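Local coordinates for periplasmic His/Glu/Gln/Arg/opine family-binding protein (Silicibacter pomeroyi, PDB 3I6V) that binds lysine in the cleft between two lobes and, as a family 3 periplasmic solute-binding protein, probably delivers amino acids to an ABC transporter, at residues P91-D101 against E166-G177. Sequence-based numbering, arbitrary orientation.
Sequences PTASSYVATSD and ELMFVGDDVPLG
V97 and F169 face each other in a non-hydrogen-bonded pair of an antiparallel edge in one α/β lobe of this type II periplasmic-binding-protein fold, where strand 93-98 is flanked by strand 148-152 and the short strands 168-170 and 172-175. V97 CG2 approaches F169 CD2 at 3.5 Å, the two side chains crossing obliquely; CG1, anti to the backbone N (chi1 162°), instead reaches L167 CB. L156 of helix 153-162 packs on both V97 and F169, so this face is the one turned to that helix, whose R153 makes a cation-pi contact with F169.

On the other face V170 CG2 sits between Y96 CB (3.8 Å) and A98 CB, while CG1 lies near the carbonyl O of S100. M168, on this face too, has CG wedged between its own N and carbonyl carbon (chi1 61°), and further bends carry SD to 3.2 Å from D101 OD2 and CE to 3.3 Å from T99 O. Replacing M168 by an alanine would probably open a gap against the T99-D101 loop, beside T99 O and D101 OD2, and leave the D101 carboxylate free to swing.

At the bend around G171, water 2 accepts from Y96 N and donates to V170 O, bridging the break. Direct pairing resumes at S94 and V174, with S94 N to V174 O and V174 N to S94 O each 2.7 Å. The S94 side chain lies about 6 Å from the bound lysine, and its OG is hydrogen-bonded to a pocket residue, Q117. Between the bend and that pair, S95 OG donates to D173 OD1 at 2.9 Å, meeting it from 52° above the carboxylate plane, and the same oxygen forms a salt bridge with R153 NH1.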
loop_
_atom_site.group_PDB
_atom_site.type_symbol
_atom_site.label_atom_id
_atom_site.label_comp_id
_atom_site.label_asym_id
_atom_site.label_seq_id
_atom_site.Cartn_x
_atom_site.Cartn_y
_atom_site.Cartn_z
ATOM N N PRO A 91 -6.345 2.460 9.348
ATOM C CA PRO A 91 -4.917 2.317 9.621
ATOM C C PRO A 91 -4.638 0.877 10.026
ATOM O O PRO A 91 -5.380 0.318 10.847
ATOM C CB PRO A 91 -4.678 3.273 10.806
ATOM C CG PRO A 91 -5.824 4.272 10.752
ATOM C CD PRO A 91 -6.985 3.512 10.176
ATOM N N THR A 92 -3.645 0.241 9.411
ATOM C CA THR A 92 -3.234 -1.109 9.883
ATOM C C THR A 92 -1.737 -1.154 10.240
ATOM O O THR A 92 -0.969 -0.282 9.842
ATOM C CB THR A 92 -3.643 -2.245 8.907
ATOM O OG1 THR A 92 -3.141 -1.956 7.601
ATOM C CG2 THR A 92 -5.200 -2.399 8.830
ATOM N N ALA A 93 -1.326 -2.171 10.986
ATOM C CA ALA A 93 -0.003 -2.176 11.564
ATOM C C ALA A 93 1.109 -2.389 10.541
ATOM O O ALA A 93 0.866 -2.834 9.404
ATOM C CB ALA A 93 0.078 -3.224 12.679
ATOM N N SER A 94 2.319 -2.063 10.964
ATOM C CA SER A 94 3.537 -2.504 10.302
ATOM C C SER A 94 4.202 -3.541 11.209
ATOM O O SER A 94 4.011 -3.507 12.448
ATOM C CB SER A 94 4.457 -1.326 10.074
ATOM O OG SER A 94 3.893 -0.432 9.129
ATOM N N SER A 95 4.972 -4.454 10.618
ATOM C CA SER A 95 5.538 -5.596 11.354
ATOM C C SER A 95 6.888 -5.975 10.807
ATOM O O SER A 95 7.230 -5.631 9.667
ATOM C CB SER A 95 4.642 -6.832 11.238
ATOM O OG SER A 95 3.314 -6.549 11.593
ATOM N N TYR A 96 7.656 -6.689 11.632
ATOM C CA TYR A 96 8.934 -7.238 11.218
ATOM C C TYR A 96 8.744 -8.694 10.815
ATOM O O TYR A 96 7.997 -9.438 11.453
ATOM C CB TYR A 96 9.986 -7.175 12.319
ATOM C CG TYR A 96 10.397 -5.792 12.752
ATOM C CD1 TYR A 96 9.690 -5.120 13.757
ATOM C CD2 TYR A 96 11.497 -5.163 12.174
ATOM C CE1 TYR A 96 10.068 -3.828 14.173
ATOM C CE2 TYR A 96 11.887 -3.900 12.580
ATOM C CZ TYR A 96 11.171 -3.244 13.574
ATOM O OH TYR A 96 11.579 -2.001 13.947
ATOM N N VAL A 97 9.452 -9.087 9.771
ATOM C CA VAL A 97 9.472 -10.495 9.342
ATOM C C VAL A 97 10.902 -10.951 9.149
ATOM O O VAL A 97 11.729 -10.216 8.627
ATOM C CB VAL A 97 8.615 -10.767 8.075
ATOM C CG1 VAL A 97 9.027 -12.112 7.407
ATOM C CG2 VAL A 97 7.171 -10.847 8.454
ATOM N N ALA A 98 11.185 -12.183 9.595
ATOM C CA ALA A 98 12.538 -12.702 9.568
ATOM C C ALA A 98 12.559 -14.223 9.274
ATOM O O ALA A 98 11.508 -14.866 9.192
ATOM C CB ALA A 98 13.227 -12.400 10.931
ATOM N N THR A 99 13.760 -14.778 9.152
ATOM C CA THR A 99 13.929 -16.243 8.976
ATOM C C THR A 99 14.114 -17.009 10.313
ATOM O O THR A 99 14.031 -18.240 10.339
ATOM C CB THR A 99 15.093 -16.571 8.029
ATOM O OG1 THR A 99 16.310 -16.065 8.585
ATOM C CG2 THR A 99 14.885 -15.937 6.638
ATOM N N SER A 100 14.361 -16.291 11.415
ATOM C CA SER A 100 14.404 -16.922 12.753
ATOM C C SER A 100 13.809 -16.012 13.820
ATOM O O SER A 100 13.741 -14.796 13.643
ATOM C CB SER A 100 15.829 -17.312 13.142
ATOM O OG SER A 100 16.616 -16.156 13.380
ATOM N N ASP A 101 13.367 -16.606 14.924
ATOM C CA ASP A 101 12.770 -15.843 16.021
ATOM C C ASP A 101 13.748 -14.863 16.681
ATOM O O ASP A 101 13.347 -13.776 17.122
ATOM C CB ASP A 101 12.113 -16.775 17.037
ATOM C CG ASP A 101 10.822 -17.404 16.503
ATOM O OD1 ASP A 101 10.414 -18.477 17.006
ATOM O OD2 ASP A 101 10.197 -16.831 15.576
ATOM N N GLU A 166 9.453 -20.880 6.424
ATOM C CA GLU A 166 10.753 -20.216 6.202
ATOM C C GLU A 166 10.785 -18.725 6.647
ATOM O O GLU A 166 11.866 -18.136 6.804
ATOM C CB GLU A 166 11.193 -20.316 4.738
ATOM C CG GLU A 166 11.244 -21.772 4.176
ATOM C CD GLU A 166 12.407 -22.593 4.718
ATOM O OE1 GLU A 166 13.371 -22.002 5.268
ATOM O OE2 GLU A 166 12.353 -23.839 4.585
ATOM N N LEU A 167 9.606 -18.126 6.804
ATOM C CA LEU A 167 9.489 -16.697 7.212
ATOM C C LEU A 167 8.526 -16.626 8.351
ATOM O O LEU A 167 7.568 -17.374 8.379
ATOM C CB LEU A 167 8.958 -15.796 6.084
ATOM C CG LEU A 167 9.915 -15.622 4.913
ATOM C CD1 LEU A 167 9.172 -14.994 3.703
ATOM C CD2 LEU A 167 11.236 -14.894 5.288
ATOM N N MET A 168 8.773 -15.710 9.289
ATOM C CA MET A 168 7.887 -15.587 10.435
ATOM C C MET A 168 7.854 -14.143 10.977
ATOM O O MET A 168 8.817 -13.399 10.860
ATOM C CB MET A 168 8.325 -16.564 11.546
ATOM C CG MET A 168 9.767 -16.311 12.071
ATOM S SD MET A 168 10.612 -17.849 12.608
ATOM C CE MET A 168 10.808 -18.634 11.009
ATOM N N PHE A 169 6.741 -13.779 11.591
ATOM C CA PHE A 169 6.679 -12.509 12.333
ATOM C C PHE A 169 7.568 -12.529 13.584
ATOM O O PHE A 169 7.585 -13.515 14.330
ATOM C CB PHE A 169 5.243 -12.213 12.729
ATOM C CG PHE A 169 4.361 -11.818 11.567
ATOM C CD1 PHE A 169 3.280 -12.623 11.185
ATOM C CD2 PHE A 169 4.612 -10.627 10.859
ATOM C CE1 PHE A 169 2.452 -12.249 10.100
ATOM C CE2 PHE A 169 3.791 -10.233 9.772
ATOM C CZ PHE A 169 2.698 -11.039 9.404
ATOM N N VAL A 170 8.316 -11.444 13.791
ATOM C CA VAL A 170 9.135 -11.270 14.986
ATOM C C VAL A 170 8.875 -9.867 15.580
ATOM O O VAL A 170 8.504 -8.925 14.855
ATOM C CB VAL A 170 10.641 -11.484 14.666
ATOM C CG1 VAL A 170 10.882 -12.918 14.215
ATOM C CG2 VAL A 170 11.106 -10.551 13.569
ATOM N N GLY A 171 9.038 -9.733 16.894
ATOM C CA GLY A 171 8.867 -8.429 17.553
ATOM C C GLY A 171 7.403 -8.042 17.648
ATOM O O GLY A 171 6.504 -8.883 17.579
ATOM N N ASP A 172 7.146 -6.755 17.812
ATOM C CA ASP A 172 5.772 -6.307 18.005
ATOM C C ASP A 172 5.350 -5.524 16.784
ATOM O O ASP A 172 6.188 -4.930 16.141
ATOM C CB ASP A 172 5.701 -5.401 19.239
ATOM C CG ASP A 172 6.226 -6.095 20.497
ATOM O OD1 ASP A 172 7.386 -5.818 20.893
ATOM O OD2 ASP A 172 5.491 -6.932 21.058
ATOM N N ASP A 173 4.061 -5.522 16.496
ATOM C CA ASP A 173 3.454 -4.612 15.538
ATOM C C ASP A 173 3.721 -3.126 15.895
ATOM O O ASP A 173 3.863 -2.781 17.065
ATOM C CB ASP A 173 1.946 -4.854 15.500
ATOM C CG ASP A 173 1.563 -6.220 14.893
ATOM O OD1 ASP A 173 2.426 -6.914 14.281
ATOM O OD2 ASP A 173 0.369 -6.583 15.029
ATOM N N VAL A 174 3.775 -2.263 14.877
ATOM C CA VAL A 174 3.976 -0.817 15.054
ATOM C C VAL A 174 2.890 -0.089 14.250
ATOM O O VAL A 174 2.749 -0.310 13.034
ATOM C CB VAL A 174 5.379 -0.363 14.568
ATOM C CG1 VAL A 174 5.613 1.143 14.827
ATOM C CG2 VAL A 174 6.497 -1.203 15.199
ATOM N N PRO A 175 2.114 0.800 14.904
ATOM C CA PRO A 175 1.113 1.542 14.111
ATOM C C PRO A 175 1.788 2.683 13.345
ATOM O O PRO A 175 2.534 3.457 13.938
ATOM C CB PRO A 175 0.131 2.081 15.176
ATOM C CG PRO A 175 0.535 1.400 16.493
ATOM C CD PRO A 175 2.028 1.127 16.337
ATOM N N LEU A 176 1.573 2.782 12.031
ATOM C CA LEU A 176 2.189 3.866 11.262
ATOM C C LEU A 176 1.222 4.377 10.244
ATOM O O LEU A 176 0.602 3.566 9.534
ATOM C CB LEU A 176 3.471 3.380 10.535
ATOM C CG LEU A 176 4.765 3.182 11.290
ATOM C CD1 LEU A 176 5.879 2.625 10.344
ATOM C CD2 LEU A 176 5.237 4.521 11.956
ATOM N N GLY A 177 1.063 5.713 10.172
ATOM C CA GLY A 177 0.380 6.336 9.033
ATOM C C GLY A 177 -1.125 6.440 9.213
ATOM O O GLY A 177 -1.687 5.845 10.135
HETATM O O HOH W 1 -1.193 1.657 11.785
HETATM O O HOH W 2 6.600 -7.139 14.208
#